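Side-chain contacts in dihydrodipicolinate synthase (Rhodopseudomonas palustris, PDB 3DZ1), which probably condenses pyruvate with aspartate semialdehyde to give 4-hydroxy-tetrahydrodipicolinate, a step toward lysine: residues Pro7-Ala10 and Gly11-Ile15; Lys72-Ser76 and Met77-Val81; Asp224-Val227 and Asp228-Lys231; Leu262-Arg265 and Lys266-Lys270; Glu293-Asp296 and Tyr297-Arg301. One frame throughout, in Å; residues are numbered along the deposited sequence.

Interaction 1. Residues Pro7-Ala10 and Gly11-Ile15; sequences PEAA and GTFAI
The phenyl ring of Phe-13 meets the peptide oxygen of Ala-10 at its edge: Ala-10 O lies close to the ring plane, 3.7 Å from Phe-13 CE1. A carbonyl oxygen placed there faces the slightly positive hydrogens of the ring rim and not the electron-rich pi cloud, so the approach should be mildly favourable although it is no hydrogen bond. The methyl group of Ala-9 comes to the same ring obliquely, its CB 4.4 Å from Phe-13 CZ, in a loose apolar contact.

Gly-11, between Phe-13 and the two alanines Ala-9 and Ala-10, has a positive phi (88°, with psi -143°), a region that residues bearing a side chain seldom visit. The chain bends there, with Ala-10 O facing the ring edge. The Phe-13 side chain stands with CG anti to the carbonyl carbon (chi1 -86°), which carries the ring back along the chain.

The case illustrates how a strand is entered. Strand 11-15 runs between strands 45-48 and 215-218 of the closed barrel, with Gly-11 and Phe-13 both hydrogen-bonded through their backbones to Ala-216. Alternation does the rest: Phe-13 faces the barrel interior, where its ring lies about 4 Å from the side chain of Met-217, a predicted pyruvate-binding residue, while Thr-12 packs outward on Val-227 and Val-230 of helix 223-234.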
loop_
_atom_site.group_PDB
_atom_site.type_symbol
_atom_site.label_atom_id
_atom_site.label_comp_id
_atom_site.label_asym_id
_atom_site.label_seq_id
_atom_site.Cartn_x
_atom_site.Cartn_y
_atom_site.Cartn_z
ATOM N N PRO A 7 7.356 -25.760 21.738
ATOM C CA PRO A 7 6.912 -24.475 22.289
ATOM C C PRO A 7 7.840 -24.009 23.409
ATOM O O PRO A 7 7.766 -22.862 23.857
ATOM C CB PRO A 7 5.509 -24.788 22.808
ATOM C CG PRO A 7 5.051 -25.883 21.880
ATOM C CD PRO A 7 6.275 -26.757 21.813
ATOM N N GLU A 8 8.710 -24.906 23.865
ATOM C CA GLU A 8 9.645 -24.566 24.930
ATOM C C GLU A 8 10.957 -23.992 24.414
ATOM O O GLU A 8 11.851 -23.689 25.201
ATOM C CB GLU A 8 9.934 -25.788 25.809
ATOM C CG GLU A 8 8.739 -26.272 26.644
ATOM C CD GLU A 8 7.641 -26.916 25.808
ATOM O OE1 GLU A 8 7.952 -27.851 25.042
ATOM O OE2 GLU A 8 6.465 -26.496 25.925
ATOM N N ALA A 9 11.075 -23.845 23.096
ATOM C CA ALA A 9 12.286 -23.285 22.506
ATOM C C ALA A 9 12.544 -21.918 23.138
ATOM O O ALA A 9 11.616 -21.129 23.330
ATOM C CB ALA A 9 12.121 -23.144 20.996
ATOM N N ALA A 10 13.802 -21.642 23.462
ATOM C CA ALA A 10 14.158 -20.374 24.087
ATOM C C ALA A 10 15.612 -20.024 23.797
ATOM O O ALA A 10 16.296 -20.730 23.060
ATOM C CB ALA A 10 13.935 -20.459 25.594
ATOM N N GLY A 11 16.081 -18.927 24.383
ATOM C CA GLY A 11 17.458 -18.534 24.169
ATOM C C GLY A 11 17.658 -17.656 22.952
ATOM O O GLY A 11 16.822 -16.815 22.632
ATOM N N THR A 12 18.771 -17.855 22.261
ATOM C CA THR A 12 19.069 -17.049 21.091
ATOM C C THR A 12 19.185 -17.874 19.816
ATOM O O THR A 12 19.978 -18.811 19.746
ATOM C CB THR A 12 20.385 -16.261 21.303
ATOM O OG1 THR A 12 20.283 -15.466 22.495
ATOM C CG2 THR A 12 20.668 -15.351 20.113
ATOM N N PHE A 13 18.376 -17.533 18.817
ATOM C CA PHE A 13 18.423 -18.201 17.522
ATOM C C PHE A 13 19.026 -17.203 16.543
ATOM O O PHE A 13 18.497 -16.109 16.365
ATOM C CB PHE A 13 17.022 -18.591 17.038
ATOM C CG PHE A 13 16.545 -19.918 17.558
ATOM C CD1 PHE A 13 16.368 -20.125 18.922
ATOM C CD2 PHE A 13 16.268 -20.961 16.678
ATOM C CE1 PHE A 13 15.921 -21.355 19.409
ATOM C CE2 PHE A 13 15.818 -22.199 17.151
ATOM C CZ PHE A 13 15.644 -22.395 18.519
ATOM N N ALA A 14 20.129 -17.567 15.905
ATOM C CA ALA A 14 20.764 -16.658 14.962
ATOM C C ALA A 14 20.152 -16.772 13.565
ATOM O O ALA A 14 19.933 -17.868 13.070
ATOM C CB ALA A 14 22.263 -16.943 14.903
ATOM N N ILE A 15 19.858 -15.637 12.940
ATOM C CA ILE A 15 19.319 -15.650 11.584
ATOM C C ILE A 15 20.543 -15.565 10.685
ATOM O O ILE A 15 21.229 -14.542 10.639
ATOM C CB ILE A 15 18.403 -14.450 11.307
ATOM C CG1 ILE A 15 17.253 -14.429 12.322
ATOM C CG2 ILE A 15 17.845 -14.552 9.883
ATOM C CD1 ILE A 15 16.327 -13.235 12.188
#

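Interaction 2. Residues Lys72-Ser76 and Met77-Val81; sequences KRAKS and MQVIV
Ala-74 and Met-77 are joined first by a backbone hydrogen bond, Met-77 N to Ala-74 O, at 3.2 Å and a fairly straight 163° at the hydrogen. The donor sits well above the carbonyl plane, 64° out of it, in keeping with the tight curvature of the type I beta turn from Ala-74 to Met-77. Just before it, Ala-74 is itself the centre of an inverse gamma turn, whose Lys-75 N to Arg-73 O bond is weak. Two turns thus overlap where the helix ends.

Apolar contacts converge on a single methyl group. Ala-74 CB touches Met-77 CE at 3.5 Å and Val-79 CG2 at 3.6 Å. Met-77 (selenomethionine) reaches it by running straight through CB and CG and then bending at chi3 (-70°), which curls the terminal methyl back over the turn. Val-79 presents the branch that lies anti to its carbonyl carbon. On the exposed side Ser-76 OG lies 4.0 Å from Met-77 CG, a loose contact alongside the chain.

Outside these segments, Met-77 packs on Ala-39 of helix 28-40, and Arg-73 forms a salt bridge with Asp-36 of the same helix. The whole is the return connection of a beta-alpha-beta unit, in which helix 60-73 hands the chain to strand 78-82, the strand next to 45-48 in the parallel TIM barrel.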
loop_
_atom_site.group_PDB
_atom_site.type_symbol
_atom_site.label_atom_id
_atom_site.label_comp_id
_atom_site.label_asym_id
_atom_site.label_seq_id
_atom_site.Cartn_x
_atom_site.Cartn_y
_atom_site.Cartn_z
ATOM N N LYS A 72 22.937 -29.959 8.298
ATOM C CA LYS A 72 23.927 -30.994 8.568
ATOM C C LYS A 72 25.070 -30.537 9.470
ATOM O O LYS A 72 25.634 -31.336 10.219
ATOM C CB LYS A 72 24.493 -31.526 7.250
ATOM C CG LYS A 72 23.444 -32.146 6.339
ATOM C CD LYS A 72 22.738 -33.303 7.022
ATOM C CE LYS A 72 21.736 -33.967 6.098
ATOM N NZ LYS A 72 21.061 -35.108 6.774
ATOM N N ARG A 73 25.402 -29.252 9.407
ATOM C CA ARG A 73 26.496 -28.709 10.206
ATOM C C ARG A 73 26.112 -28.428 11.661
ATOM O O ARG A 73 26.907 -28.659 12.575
ATOM C CB ARG A 73 27.021 -27.424 9.558
ATOM C CG ARG A 73 28.299 -26.879 10.173
ATOM C CD ARG A 73 29.496 -27.722 9.779
ATOM N NE ARG A 73 30.740 -27.203 10.339
ATOM C CZ ARG A 73 31.947 -27.657 10.016
ATOM N NH1 ARG A 73 32.071 -28.640 9.134
ATOM N NH2 ARG A 73 33.028 -27.132 10.573
ATOM N N ALA A 74 24.900 -27.925 11.873
ATOM C CA ALA A 74 24.427 -27.600 13.219
ATOM C C ALA A 74 23.869 -28.820 13.949
ATOM O O ALA A 74 22.705 -28.847 14.340
ATOM C CB ALA A 74 23.366 -26.508 13.149
ATOM N N LYS A 75 24.715 -29.820 14.148
ATOM C CA LYS A 75 24.307 -31.054 14.811
ATOM C C LYS A 75 23.740 -30.875 16.226
ATOM O O LYS A 75 22.863 -31.633 16.641
ATOM C CB LYS A 75 25.493 -32.024 14.854
ATOM C CG LYS A 75 26.106 -32.304 13.486
ATOM C CD LYS A 75 27.317 -33.222 13.591
ATOM C CE LYS A 75 28.400 -32.625 14.487
ATOM N NZ LYS A 75 29.601 -33.506 14.599
ATOM N N SER A 76 24.230 -29.877 16.957
ATOM C CA SER A 76 23.775 -29.637 18.327
ATOM C C SER A 76 22.755 -28.509 18.476
ATOM O O SER A 76 22.412 -28.126 19.596
ATOM C CB SER A 76 24.974 -29.335 19.229
ATOM O OG SER A 76 25.594 -28.117 18.846
HETATM N N MSE A 77 22.275 -27.976 17.356
HETATM C CA MSE A 77 21.302 -26.888 17.395
HETATM C C MSE A 77 20.089 -27.177 16.518
HETATM O O MSE A 77 20.158 -27.969 15.581
HETATM C CB MSE A 77 21.946 -25.583 16.922
HETATM C CG MSE A 77 23.113 -25.112 17.758
HETATM SE SE MSE A 77 23.811 -23.445 17.076
HETATM C CE MSE A 77 24.587 -24.099 15.426
ATOM N N GLN A 78 18.979 -26.518 16.827
ATOM C CA GLN A 78 17.760 -26.689 16.055
ATOM C C GLN A 78 17.795 -25.683 14.906
ATOM O O GLN A 78 17.976 -24.488 15.130
ATOM C CB GLN A 78 16.541 -26.440 16.948
ATOM C CG GLN A 78 16.478 -27.355 18.169
ATOM C CD GLN A 78 15.281 -27.073 19.061
ATOM O OE1 GLN A 78 15.123 -25.964 19.589
ATOM N NE2 GLN A 78 14.433 -28.085 19.246
ATOM N N VAL A 79 17.642 -26.166 13.677
ATOM C CA VAL A 79 17.661 -25.283 12.513
ATOM C C VAL A 79 16.267 -25.100 11.928
ATOM O O VAL A 79 15.566 -26.067 11.630
ATOM C CB VAL A 79 18.610 -25.819 11.412
ATOM C CG1 VAL A 79 18.481 -24.984 10.147
ATOM C CG2 VAL A 79 20.042 -25.770 11.910
ATOM N N ILE A 80 15.876 -23.841 11.767
ATOM C CA ILE A 80 14.568 -23.492 11.228
ATOM C C ILE A 80 14.739 -22.971 9.808
ATOM O O ILE A 80 15.533 -22.068 9.563
ATOM C CB ILE A 80 13.910 -22.410 12.099
ATOM C CG1 ILE A 80 13.716 -22.948 13.516
ATOM C CG2 ILE A 80 12.575 -21.988 11.501
ATOM C CD1 ILE A 80 13.408 -21.879 14.530
ATOM N N VAL A 81 13.997 -23.540 8.868
ATOM C CA VAL A 81 14.103 -23.111 7.481
ATOM C C VAL A 81 12.897 -22.269 7.079
ATOM O O VAL A 81 11.750 -22.671 7.284
ATOM C CB VAL A 81 14.211 -24.324 6.532
ATOM C CG1 VAL A 81 14.398 -23.846 5.091
ATOM C CG2 VAL A 81 15.374 -25.218 6.961
#

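Interaction 3. Residues Asp224-Val227 and Asp228-Lys231; sequences DMLV and DVVK
The carbonyl oxygen of Met-225 is approached by two backbone N-H groups: Val-229 N at 3.1 Å in a sound i to i+4 bond, and Asp-228 N at 3.2 Å in a weak one bent to 120°. The setting is an alpha helix, residues 223-234, on the outside of the TIM barrel, and the contact covers two of its turns. Val-230 N to Leu-226 O, at 2.8 Å, and Lys-231 N to Val-227 O continue the pattern, their donors tilted modestly from the carbonyl planes.

Side chains three or four residues apart then run alongside one another, each pair pointing the same way. Leu-226 CD2 meets Val-229 CG2 at 4.1 Å, the apolar pair of the contact. Met-225 (selenomethionine), bent at chi2 and chi3, brings CE to 3.8 Å from Asp-228 OD2; the two side chains lie side by side, with no bond between them. Asp-224 points its carboxylate elsewhere, into a salt bridge with Arg-272.

Different faces of the helix meet different neighbours. The face that carries Val-227 and Val-230 turns to strand 11-15, while Met-225, Asp-228 and Val-229 touch helix 238-255. The side chain of Val-230 also nestles against its own helix, CG2 lying 3.2 Å from Leu-226 O.

Toward solvent, Lys-231 puts CG anti to its carbonyl carbon (chi1 -72°) and stretches out fully beyond it. Its methylenes thereby run along Val-227, with CG 3.1 Å from Val-227 O and CE 3.7 Å from Val-227 CG1.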
loop_
_atom_site.group_PDB
_atom_site.type_symbol
_atom_site.label_atom_id
_atom_site.label_comp_id
_atom_site.label_asym_id
_atom_site.label_seq_id
_atom_site.Cartn_x
_atom_site.Cartn_y
_atom_site.Cartn_z
ATOM N N ASP A 224 26.472 -13.293 19.648
ATOM C CA ASP A 224 27.167 -13.732 20.845
ATOM C C ASP A 224 26.873 -12.805 22.027
ATOM O O ASP A 224 26.741 -13.265 23.167
ATOM C CB ASP A 224 28.686 -13.846 20.577
ATOM C CG ASP A 224 29.283 -12.604 19.913
ATOM O OD1 ASP A 224 28.647 -12.024 19.010
ATOM O OD2 ASP A 224 30.415 -12.223 20.280
HETATM N N MSE A 225 26.736 -11.508 21.762
HETATM C CA MSE A 225 26.447 -10.566 22.834
HETATM C C MSE A 225 24.966 -10.549 23.210
HETATM O O MSE A 225 24.622 -10.282 24.358
HETATM C CB MSE A 225 26.923 -9.163 22.457
HETATM C CG MSE A 225 28.439 -9.050 22.325
HETATM SE SE MSE A 225 29.417 -9.556 23.943
HETATM C CE MSE A 225 29.843 -11.381 23.486
ATOM N N LEU A 226 24.083 -10.824 22.255
ATOM C CA LEU A 226 22.665 -10.859 22.585
ATOM C C LEU A 226 22.388 -12.115 23.418
ATOM O O LEU A 226 21.417 -12.164 24.179
ATOM C CB LEU A 226 21.803 -10.834 21.318
ATOM C CG LEU A 226 21.893 -9.542 20.495
ATOM C CD1 LEU A 226 20.784 -9.535 19.448
ATOM C CD2 LEU A 226 21.760 -8.321 21.404
ATOM N N VAL A 227 23.248 -13.125 23.281
ATOM C CA VAL A 227 23.109 -14.351 24.066
ATOM C C VAL A 227 23.189 -13.926 25.535
ATOM O O VAL A 227 22.410 -14.390 26.380
ATOM C CB VAL A 227 24.258 -15.363 23.768
ATOM C CG1 VAL A 227 24.321 -16.424 24.863
ATOM C CG2 VAL A 227 24.034 -16.036 22.418
ATOM N N ASP A 228 24.131 -13.031 25.831
ATOM C CA ASP A 228 24.309 -12.529 27.191
ATOM C C ASP A 228 23.151 -11.632 27.610
ATOM O O ASP A 228 22.725 -11.667 28.763
ATOM C CB ASP A 228 25.631 -11.761 27.323
ATOM C CG ASP A 228 26.849 -12.664 27.199
ATOM O OD1 ASP A 228 26.802 -13.794 27.727
ATOM O OD2 ASP A 228 27.855 -12.243 26.587
ATOM N N VAL A 229 22.647 -10.815 26.687
ATOM C CA VAL A 229 21.519 -9.948 27.016
ATOM C C VAL A 229 20.332 -10.824 27.425
ATOM O O VAL A 229 19.641 -10.534 28.404
ATOM C CB VAL A 229 21.094 -9.067 25.816
ATOM C CG1 VAL A 229 19.769 -8.378 26.122
ATOM C CG2 VAL A 229 22.166 -8.034 25.524
ATOM N N VAL A 230 20.104 -11.897 26.676
ATOM C CA VAL A 230 19.004 -12.816 26.972
ATOM C C VAL A 230 19.248 -13.498 28.323
ATOM O O VAL A 230 18.337 -13.626 29.149
ATOM C CB VAL A 230 18.862 -13.885 25.855
ATOM C CG1 VAL A 230 17.834 -14.938 26.248
ATOM C CG2 VAL A 230 18.442 -13.213 24.548
ATOM N N LYS A 231 20.482 -13.929 28.552
ATOM C CA LYS A 231 20.826 -14.582 29.808
ATOM C C LYS A 231 20.656 -13.650 31.001
ATOM O O LYS A 231 20.058 -14.026 32.013
ATOM C CB LYS A 231 22.265 -15.095 29.764
ATOM C CG LYS A 231 22.463 -16.297 28.859
ATOM C CD LYS A 231 23.903 -16.776 28.910
ATOM C CE LYS A 231 24.084 -18.091 28.169
ATOM N NZ LYS A 231 25.500 -18.540 28.232
#

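Interaction 4. Residues Leu262-Arg265 and Lys266-Lys270; sequences LSVR and KYVLK
Residues Leu-262 to Arg-265 and Lys-266 to Lys-270 are consecutive turns of helix 260-271, tied by four i to i+4 hydrogen bonds. Lys-266 N to Leu-262 O is 3.0 Å long and nearly straight (174°). Leu-269 N meets Arg-265 O at 2.9 Å, almost in line with the carbonyl bond. The Tyr-267 N to Ser-263 O bond departs from this regularity: at 3.1 Å it is more bent, and its donor stands 36° out of the carbonyl plane.

The side chains add lighter contacts. Leu-262 and Lys-266 lie alongside each other and point the same way, Leu-262 CD1 reaching Lys-266 CG at 4.2 Å; Leu-262 has CG anti to its backbone N (chi1 -178°), which sets CD1 alongside the lysine stem. Leu-269 CG comes to 3.2 Å from Arg-265 O, so its branch rests on the helix backbone. Val-264 CG1 and Val-268 CG2, at 4.5 Å, make a loose apolar pair, and Val-264 O lies at the edge of the Tyr-267 ring.

Several polar ends bond outside the helix. Arg-265 pairs with Glu-255, and Tyr-267 OH bonds to Asp-296 OD1. Lys-266 NZ, on a buried residue, is held by a salt bridge to Glu-54 and by the carbonyl oxygens of Thr-18 and Ala-279, surroundings that would be expected to favour its charged form and may offset the cost of burial.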
loop_
_atom_site.group_PDB
_atom_site.type_symbol
_atom_site.label_atom_id
_atom_site.label_comp_id
_atom_site.label_asym_id
_atom_site.label_seq_id
_atom_site.Cartn_x
_atom_site.Cartn_y
_atom_site.Cartn_z
ATOM N N LEU A 262 21.559 -5.534 5.501
ATOM C CA LEU A 262 22.291 -6.721 5.070
ATOM C C LEU A 262 23.745 -6.371 4.787
ATOM O O LEU A 262 24.650 -7.150 5.085
ATOM C CB LEU A 262 21.653 -7.312 3.812
ATOM C CG LEU A 262 22.305 -8.588 3.275
ATOM C CD1 LEU A 262 22.258 -9.684 4.335
ATOM C CD2 LEU A 262 21.576 -9.033 2.019
ATOM N N SER A 263 23.963 -5.196 4.203
ATOM C CA SER A 263 25.311 -4.744 3.890
ATOM C C SER A 263 26.106 -4.551 5.169
ATOM O O SER A 263 27.302 -4.845 5.215
ATOM C CB SER A 263 25.272 -3.428 3.112
ATOM O OG SER A 263 24.659 -3.623 1.850
ATOM N N VAL A 264 25.444 -4.051 6.209
ATOM C CA VAL A 264 26.116 -3.833 7.483
ATOM C C VAL A 264 26.479 -5.173 8.113
ATOM O O VAL A 264 27.608 -5.366 8.567
ATOM C CB VAL A 264 25.232 -3.026 8.462
ATOM C CG1 VAL A 264 25.904 -2.944 9.832
ATOM C CG2 VAL A 264 25.004 -1.622 7.914
ATOM N N ARG A 265 25.517 -6.094 8.131
ATOM C CA ARG A 265 25.723 -7.429 8.699
ATOM C C ARG A 265 26.883 -8.161 8.046
ATOM O O ARG A 265 27.787 -8.644 8.723
ATOM C CB ARG A 265 24.485 -8.307 8.507
ATOM C CG ARG A 265 23.270 -7.927 9.317
ATOM C CD ARG A 265 22.113 -8.858 8.969
ATOM N NE ARG A 265 20.890 -8.519 9.686
ATOM C CZ ARG A 265 20.237 -7.369 9.557
ATOM N NH1 ARG A 265 20.686 -6.435 8.737
ATOM N NH2 ARG A 265 19.128 -7.153 10.251
ATOM N N LYS A 266 26.831 -8.275 6.725
ATOM C CA LYS A 266 27.874 -8.982 5.999
ATOM C C LYS A 266 29.240 -8.320 6.114
ATOM O O LYS A 266 30.262 -9.005 6.161
ATOM C CB LYS A 266 27.464 -9.156 4.534
ATOM C CG LYS A 266 26.399 -10.244 4.355
ATOM C CD LYS A 266 26.223 -10.634 2.895
ATOM C CE LYS A 266 25.500 -11.965 2.775
ATOM N NZ LYS A 266 25.436 -12.436 1.365
ATOM N N TYR A 267 29.258 -6.993 6.169
ATOM C CA TYR A 267 30.510 -6.262 6.313
ATOM C C TYR A 267 31.160 -6.631 7.650
ATOM O O TYR A 267 32.348 -6.942 7.712
ATOM C CB TYR A 267 30.247 -4.753 6.265
ATOM C CG TYR A 267 31.441 -3.905 6.650
ATOM C CD1 TYR A 267 32.571 -3.844 5.836
ATOM C CD2 TYR A 267 31.449 -3.178 7.841
ATOM C CE1 TYR A 267 33.683 -3.078 6.200
ATOM C CE2 TYR A 267 32.552 -2.411 8.215
ATOM C CZ TYR A 267 33.666 -2.367 7.391
ATOM O OH TYR A 267 34.759 -1.622 7.761
ATOM N N VAL A 268 30.376 -6.606 8.721
ATOM C CA VAL A 268 30.899 -6.927 10.047
ATOM C C VAL A 268 31.268 -8.405 10.207
ATOM O O VAL A 268 32.315 -8.732 10.768
ATOM C CB VAL A 268 29.889 -6.538 11.152
ATOM C CG1 VAL A 268 30.427 -6.946 12.515
ATOM C CG2 VAL A 268 29.640 -5.031 11.122
ATOM N N LEU A 269 30.417 -9.296 9.711
ATOM C CA LEU A 269 30.691 -10.726 9.824
ATOM C C LEU A 269 31.982 -11.086 9.092
ATOM O O LEU A 269 32.676 -12.030 9.470
ATOM C CB LEU A 269 29.519 -11.541 9.269
ATOM C CG LEU A 269 28.234 -11.463 10.099
ATOM C CD1 LEU A 269 27.091 -12.146 9.359
ATOM C CD2 LEU A 269 28.465 -12.121 11.453
ATOM N N LYS A 270 32.301 -10.332 8.044
ATOM C CA LYS A 270 33.528 -10.576 7.290
ATOM C C LYS A 270 34.694 -10.072 8.136
ATOM O O LYS A 270 35.718 -10.738 8.273
ATOM C CB LYS A 270 33.496 -9.823 5.955
ATOM C CG LYS A 270 34.767 -9.973 5.128
ATOM C CD LYS A 270 34.736 -9.067 3.906
ATOM C CE LYS A 270 36.074 -9.067 3.181
ATOM N NZ LYS A 270 36.126 -7.996 2.139
#

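Interaction 5. Residues Glu293-Asp296 and Tyr297-Arg301; sequences EEVD and YLLSR
Both Glu-293 and Tyr-297 hold CG anti to the backbone N (chi1 -171° and -177°), which sends the two side chains off the same face of the helix, side by side. A bend at chi2 then folds the glutamate back, so that Glu-293 OE2 comes to 4.0 Å from Tyr-297 CB, with carboxylate and ring planes 35° apart. On another face Val-295 CG1 and Leu-299 CD1 meet at 4.0 Å, an apolar pair that packs toward helices 260-271 and 238-255.

The carbonyl oxygen of Tyr-297 accepts twice near the C-terminal end, from Ser-300 OG in a bond modelled short, whose exact length is doubtful, and from Arg-301 N at 3.2 Å. Arg-301 also lays its CD methylene over one face of the Tyr-297 ring, 3.3 Å above the plane and displaced toward the rim.

The arrangement is that of a C-terminal alpha helix packed against helices 238-255 and 260-271 on one side and against a second subunit of the tetramer on another. There Glu-293 bridges to Arg-238 of the second subunit and Arg-301 to its Asp-246, Tyr-297 OH bonds to its Asp-239, and Leu-298 packs on its Phe-207.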
loop_
_atom_site.group_PDB
_atom_site.type_symbol
_atom_site.label_atom_id
_atom_site.label_comp_id
_atom_site.label_asym_id
_atom_site.label_seq_id
_atom_site.Cartn_x
_atom_site.Cartn_y
_atom_site.Cartn_z
ATOM N N GLU A 293 33.061 3.554 7.450
ATOM C CA GLU A 293 33.766 4.268 8.513
ATOM C C GLU A 293 32.841 4.448 9.716
ATOM O O GLU A 293 33.254 4.264 10.863
ATOM C CB GLU A 293 34.232 5.644 8.015
ATOM C CG GLU A 293 35.159 6.402 8.970
ATOM C CD GLU A 293 34.472 6.872 10.242
ATOM O OE1 GLU A 293 33.303 7.291 10.160
ATOM O OE2 GLU A 293 35.104 6.845 11.321
ATOM N N GLU A 294 31.592 4.814 9.450
ATOM C CA GLU A 294 30.622 5.016 10.523
ATOM C C GLU A 294 30.409 3.719 11.295
ATOM O O GLU A 294 30.336 3.731 12.522
ATOM C CB GLU A 294 29.297 5.531 9.951
ATOM C CG GLU A 294 29.453 6.838 9.170
ATOM C CD GLU A 294 28.166 7.310 8.528
ATOM O OE1 GLU A 294 27.420 6.463 8.001
ATOM O OE2 GLU A 294 27.909 8.533 8.536
ATOM N N VAL A 295 30.306 2.604 10.577
ATOM C CA VAL A 295 30.132 1.308 11.225
ATOM C C VAL A 295 31.388 1.017 12.048
ATOM O O VAL A 295 31.301 0.550 13.182
ATOM C CB VAL A 295 29.932 0.172 10.193
ATOM C CG1 VAL A 295 29.956 -1.192 10.899
ATOM C CG2 VAL A 295 28.604 0.368 9.465
ATOM N N ASP A 296 32.554 1.294 11.469
ATOM C CA ASP A 296 33.817 1.075 12.170
ATOM C C ASP A 296 33.854 1.891 13.456
ATOM O O ASP A 296 34.350 1.427 14.484
ATOM C CB ASP A 296 35.013 1.478 11.299
ATOM C CG ASP A 296 35.247 0.527 10.140
ATOM O OD1 ASP A 296 34.688 -0.589 10.161
ATOM O OD2 ASP A 296 36.004 0.893 9.211
ATOM N N TYR A 297 33.341 3.116 13.396
ATOM C CA TYR A 297 33.326 3.986 14.569
ATOM C C TYR A 297 32.489 3.355 15.680
ATOM O O TYR A 297 32.910 3.306 16.837
ATOM C CB TYR A 297 32.755 5.361 14.210
ATOM C CG TYR A 297 32.768 6.342 15.362
ATOM C CD1 TYR A 297 33.969 6.791 15.910
ATOM C CD2 TYR A 297 31.580 6.821 15.906
ATOM C CE1 TYR A 297 33.984 7.698 16.976
ATOM C CE2 TYR A 297 31.582 7.728 16.969
ATOM C CZ TYR A 297 32.785 8.162 17.497
ATOM O OH TYR A 297 32.782 9.064 18.538
ATOM N N LEU A 298 31.304 2.873 15.326
ATOM C CA LEU A 298 30.424 2.245 16.304
ATOM C C LEU A 298 31.097 1.009 16.895
ATOM O O LEU A 298 31.022 0.766 18.102
ATOM C CB LEU A 298 29.095 1.860 15.652
ATOM C CG LEU A 298 28.233 3.027 15.154
ATOM C CD1 LEU A 298 26.958 2.487 14.527
ATOM C CD2 LEU A 298 27.908 3.965 16.310
ATOM N N LEU A 299 31.753 0.234 16.038
ATOM C CA LEU A 299 32.453 -0.969 16.473
ATOM C C LEU A 299 33.554 -0.635 17.474
ATOM O O LEU A 299 33.747 -1.352 18.461
ATOM C CB LEU A 299 33.066 -1.693 15.267
ATOM C CG LEU A 299 32.100 -2.411 14.320
ATOM C CD1 LEU A 299 32.844 -2.897 13.070
ATOM C CD2 LEU A 299 31.454 -3.584 15.051
ATOM N N SER A 300 34.267 0.459 17.216
ATOM C CA SER A 300 35.366 0.884 18.077
ATOM C C SER A 300 34.891 1.297 19.461
ATOM O O SER A 300 35.627 1.160 20.442
ATOM C CB SER A 300 36.129 2.047 17.435
ATOM O OG SER A 300 35.375 3.246 17.478
ATOM N N ARG A 301 33.664 1.805 19.539
ATOM C CA ARG A 301 33.098 2.244 20.812
ATOM C C ARG A 301 32.525 1.084 21.614
ATOM O O ARG A 301 32.347 1.183 22.828
ATOM C CB ARG A 301 32.026 3.308 20.565
ATOM C CG ARG A 301 32.609 4.635 20.089
ATOM C CD ARG A 301 31.561 5.541 19.480
ATOM N NE ARG A 301 30.541 5.962 20.433
ATOM C CZ ARG A 301 30.756 6.792 21.448
ATOM N NH1 ARG A 301 31.964 7.299 21.653
ATOM N NH2 ARG A 301 29.756 7.121 22.252
#

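Overall arrangement
Interactions 1 to 5 follow one another in series along a single TIM-barrel chain, each a local contact. Interaction 1 is a hub: its centre is about 12 Å from those of interactions 2 and 3. It touches interaction 2 inside the barrel, where Phe-13 CE2 lies 3.6 Å from Ile-80 CD1, and the two share the parallel sheet; helix 223-234 of interaction 3 backs the same strand from outside. Interactions 4 and 5, centres about 13 Å apart, lie on the successive helices 260-271 and 289-301, which touch. Interactions 2 and 5, with centres about 32 Å apart, are the most distant pair, so the five span the route from barrel wall to subunit interface.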